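Local atomic coordinates of protein CT_858 (Chlamydia trachomatis, PDB entry 3DOR), a protein that probably acts as a secreted serine endopeptidase, with a PDZ domain and a peptidase family S41 domain in one chain. Residues S39-S42 / A43-K46; P53-S56 / F57-V61. All coordinates share one frame; numbering follows the deposited sequence.

Contact 1. Residues S39-S42 / A43-K46; sequences SSVS and AQQK
Ser40 and Gln44, one helical turn apart, are joined twice, once through their side chains and once through their backbones. In the side-chain link the amide NE2 of Gln44 donates to OG of Ser40 over 3.2 Å, with the hydroxyl 18° out of the amide plane and a moderately bent N-H angle of 149°. The torsions of both residues bring the groups together: OG of Ser40 stands opposite its own backbone N (chi1 -175°), while the Gln44 chain sets off beside its own N and then runs extended, back along the helix toward Ser40. The same hydroxyl is also hydrogen-bonded to the carboxylate of Glu15 on helix 2-20, so two partners grip it and fix its rotation.

The backbone bonds are all of the i to i+4 kind. Gln44 N donates to Ser40 O at 2.8 Å, and the same pattern links Ala43 N to Ser39 O, Gln45 N to Val41 O and Lys46 N to Ser42 O.

Aliphatic carbons lie close to these carbonyl oxygens. CG of Gln44 passes 3.2 Å from Ser40 O, and CG of Lys46 sits 3.3 Å from Ser42 O before that chain bends at chi3. The methyl of Ala43 is 3.4 Å from Ser40 O. With Ser40 and Gln44 it packs on Leu11 of helix 2-20, and it also meets Val61 of helix 55-67, as does Lys46.

The whole makes up two regular turns of alpha-helix within helix 36-48, carrying a side-chain Ser-Gln i to i+4 bond on the flank that packs against helix 2-20 in the N-terminal helical part of the chain.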
loop_
_atom_site.group_PDB
_atom_site.type_symbol
_atom_site.label_atom_id
_atom_site.label_comp_id
_atom_site.label_asym_id
_atom_site.label_seq_id
_atom_site.Cartn_x
_atom_site.Cartn_y
_atom_site.Cartn_z
ATOM N N SER B 39 -28.714 -5.470 -7.539
ATOM C CA SER B 39 -28.347 -4.368 -6.645
ATOM C C SER B 39 -27.600 -3.319 -7.466
ATOM O O SER B 39 -27.746 -2.117 -7.251
ATOM C CB SER B 39 -27.430 -4.855 -5.514
ATOM O OG SER B 39 -28.031 -5.891 -4.756
ATOM N N SER B 40 -26.785 -3.788 -8.402
ATOM C CA SER B 40 -26.024 -2.886 -9.253
ATOM C C SER B 40 -26.977 -2.092 -10.146
ATOM O O SER B 40 -26.912 -0.860 -10.208
ATOM C CB SER B 40 -25.043 -3.676 -10.116
ATOM O OG SER B 40 -24.219 -2.795 -10.862
ATOM N N VAL B 41 -27.862 -2.806 -10.834
ATOM C CA VAL B 41 -28.831 -2.162 -11.709
ATOM C C VAL B 41 -29.618 -1.108 -10.946
ATOM O O VAL B 41 -29.909 -0.034 -11.473
ATOM C CB VAL B 41 -29.808 -3.196 -12.314
ATOM C CG1 VAL B 41 -31.041 -2.499 -12.872
ATOM C CG2 VAL B 41 -29.108 -3.965 -13.422
ATOM N N SER B 42 -29.950 -1.413 -9.698
ATOM C CA SER B 42 -30.699 -0.478 -8.874
ATOM C C SER B 42 -29.873 0.769 -8.585
ATOM O O SER B 42 -30.374 1.893 -8.664
ATOM C CB SER B 42 -31.110 -1.144 -7.557
ATOM O OG SER B 42 -31.688 -0.195 -6.676
ATOM N N ALA B 43 -28.603 0.573 -8.246
ATOM C CA ALA B 43 -27.718 1.700 -7.959
ATOM C C ALA B 43 -27.565 2.565 -9.200
ATOM O O ALA B 43 -27.640 3.788 -9.121
ATOM C CB ALA B 43 -26.353 1.201 -7.501
ATOM N N GLN B 44 -27.349 1.918 -10.344
ATOM C CA GLN B 44 -27.184 2.627 -11.615
ATOM C C GLN B 44 -28.372 3.535 -11.878
ATOM O O GLN B 44 -28.213 4.711 -12.222
ATOM C CB GLN B 44 -27.050 1.632 -12.769
ATOM C CG GLN B 44 -25.821 0.750 -12.688
ATOM C CD GLN B 44 -25.756 -0.248 -13.820
ATOM O OE1 GLN B 44 -25.881 0.115 -14.990
ATOM N NE2 GLN B 44 -25.554 -1.513 -13.483
ATOM N N GLN B 45 -29.568 2.985 -11.711
ATOM C CA GLN B 45 -30.773 3.764 -11.929
ATOM C C GLN B 45 -30.846 4.979 -11.024
ATOM O O GLN B 45 -31.254 6.055 -11.458
ATOM C CB GLN B 45 -32.012 2.894 -11.746
ATOM C CG GLN B 45 -32.415 2.204 -13.028
ATOM C CD GLN B 45 -32.573 3.196 -14.168
ATOM O OE1 GLN B 45 -33.344 4.155 -14.065
ATOM N NE2 GLN B 45 -31.838 2.976 -15.257
ATOM N N LYS B 46 -30.448 4.819 -9.770
ATOM C CA LYS B 46 -30.477 5.947 -8.856
ATOM C C LYS B 46 -29.552 7.043 -9.378
ATOM O O LYS B 46 -29.852 8.228 -9.260
ATOM C CB LYS B 46 -30.057 5.511 -7.448
ATOM C CG LYS B 46 -31.054 4.566 -6.795
ATOM C CD LYS B 46 -30.800 4.369 -5.298
ATOM C CE LYS B 46 -29.561 3.535 -5.026
ATOM N NZ LYS B 46 -29.379 3.298 -3.566
#

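Contact 2. Residues P53-S56 / F57-V61; sequences PSTS and FCQQV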
loop_
_atom_site.group_PDB
_atom_site.type_symbol
_atom_site.label_atom_id
_atom_site.label_comp_id
_atom_site.label_asym_id
_atom_site.label_seq_id
_atom_site.Cartn_x
_atom_site.Cartn_y
_atom_site.Cartn_z
ATOM N N PRO B 53 -26.584 15.224 -10.478
ATOM C CA PRO B 53 -26.074 14.548 -9.286
ATOM C C PRO B 53 -24.749 15.105 -8.793
ATOM O O PRO B 53 -23.783 15.207 -9.547
ATOM C CB PRO B 53 -25.977 13.090 -9.730
ATOM C CG PRO B 53 -25.672 13.210 -11.195
ATOM C CD PRO B 53 -26.606 14.307 -11.632
ATOM N N SER B 54 -24.720 15.488 -7.524
ATOM C CA SER B 54 -23.502 16.009 -6.919
ATOM C C SER B 54 -22.597 14.819 -6.619
ATOM O O SER B 54 -23.027 13.667 -6.681
ATOM C CB SER B 54 -23.817 16.742 -5.613
ATOM O OG SER B 54 -24.304 15.846 -4.630
ATOM N N THR B 55 -21.341 15.098 -6.305
ATOM C CA THR B 55 -20.401 14.036 -5.982
ATOM C C THR B 55 -20.828 13.340 -4.687
ATOM O O THR B 55 -20.865 12.112 -4.621
ATOM C CB THR B 55 -18.972 14.598 -5.830
ATOM O OG1 THR B 55 -18.510 15.052 -7.109
ATOM C CG2 THR B 55 -18.014 13.527 -5.292
ATOM N N SER B 56 -21.172 14.125 -3.670
ATOM C CA SER B 56 -21.582 13.552 -2.398
ATOM C C SER B 56 -22.795 12.648 -2.575
ATOM O O SER B 56 -22.935 11.641 -1.874
ATOM C CB SER B 56 -21.867 14.657 -1.370
ATOM O OG SER B 56 -22.708 15.654 -1.897
ATOM N N PHE B 57 -23.659 12.990 -3.527
ATOM C CA PHE B 57 -24.838 12.172 -3.789
ATOM C C PHE B 57 -24.403 10.812 -4.318
ATOM O O PHE B 57 -24.878 9.772 -3.861
ATOM C CB PHE B 57 -25.749 12.827 -4.826
ATOM C CG PHE B 57 -26.901 11.960 -5.237
ATOM C CD1 PHE B 57 -28.042 11.874 -4.447
ATOM C CD2 PHE B 57 -26.821 11.171 -6.384
ATOM C CE1 PHE B 57 -29.088 11.012 -4.791
ATOM C CE2 PHE B 57 -27.856 10.307 -6.733
ATOM C CZ PHE B 57 -28.992 10.227 -5.935
ATOM N N CYS B 58 -23.508 10.830 -5.300
ATOM C CA CYS B 58 -23.004 9.599 -5.893
ATOM C C CYS B 58 -22.210 8.784 -4.873
ATOM O O CYS B 58 -22.205 7.556 -4.919
ATOM C CB CYS B 58 -22.122 9.922 -7.106
ATOM S SG CYS B 58 -23.011 10.684 -8.489
ATOM N N GLN B 59 -21.536 9.468 -3.954
ATOM C CA GLN B 59 -20.760 8.771 -2.935
ATOM C C GLN B 59 -21.729 7.989 -2.046
ATOM O O GLN B 59 -21.473 6.836 -1.688
ATOM C CB GLN B 59 -19.951 9.773 -2.107
ATOM C CG GLN B 59 -18.973 10.585 -2.938
ATOM C CD GLN B 59 -18.081 11.477 -2.100
ATOM O OE1 GLN B 59 -18.520 12.059 -1.110
ATOM N NE2 GLN B 59 -16.821 11.605 -2.507
ATOM N N GLN B 60 -22.843 8.629 -1.704
ATOM C CA GLN B 60 -23.878 8.010 -0.887
ATOM C C GLN B 60 -24.415 6.779 -1.597
ATOM O O GLN B 60 -24.636 5.741 -0.977
ATOM C CB GLN B 60 -25.026 8.995 -0.652
ATOM C CG GLN B 60 -24.720 10.077 0.358
ATOM C CD GLN B 60 -25.517 11.337 0.112
ATOM O OE1 GLN B 60 -26.634 11.284 -0.396
ATOM N NE2 GLN B 60 -24.947 12.483 0.479
ATOM N N VAL B 61 -24.624 6.889 -2.903
ATOM C CA VAL B 61 -25.144 5.759 -3.663
ATOM C C VAL B 61 -24.186 4.577 -3.675
ATOM O O VAL B 61 -24.609 3.428 -3.530
ATOM C CB VAL B 61 -25.460 6.151 -5.120
ATOM C CG1 VAL B 61 -25.863 4.916 -5.915
ATOM C CG2 VAL B 61 -26.582 7.173 -5.141
#
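Ser54 caps the N-terminus of helix 55-67: its OG accepts from Phe57 N at 3.1 Å, with an N-H angle of 145°. With chi1 at 66°, the hydroxyl lies between its own N and carbonyl carbon, turned to the first turn of the helix. Ser54 O accepts from Cys58 N (3.2 Å) and, weakly, from Phe57 N. The next bonds of the helix follow, Gln59 N to Thr55 O (2.8 Å) and Gln60 N to Ser56 O (3.0 Å). Asp193 also accepts at this helix start, OD1 from Thr55 N and OD2 from Ser56 N.

On one flank the methyl CG2 of Thr55 meets the amide end of Gln59, 3.6 Å from NE2, the two side chains running slantwise to each other. That NE2 is hydrogen-bonded to Thr505 O, and Thr55 OG1 to Leu194 N, so both polar ends tie the helix to other parts of the chain. Toward helix 2-20, Pro53 touches Cys4, and Cys58 packs on Val3 and Ala7. Within the turn, Pro53 CB touches two neighbours, 3.9 Å from CD2 of the Phe57 ring and 4.0 Å from SG of Cys58.

Overall arrangement
The two contacts come in series along the chain, on consecutive helices: contact 1 within helix 36-48, contact 2 at the start of helix 55-67. Their centres are about 13 Å apart, and each lies well away from the centre of the chain, on the same side of it. They meet directly by packing: Val61 CG1 approaches Ala43 O (3.8 Å) and Lys46 CE (4.0 Å), and the Phe57 ring approaches Lys46 O. Helix 2-20 packs on both contacts. The three helices thus form one packed N-terminal unit, which Asp193, Leu194 and Thr505 connect to later parts of the chain.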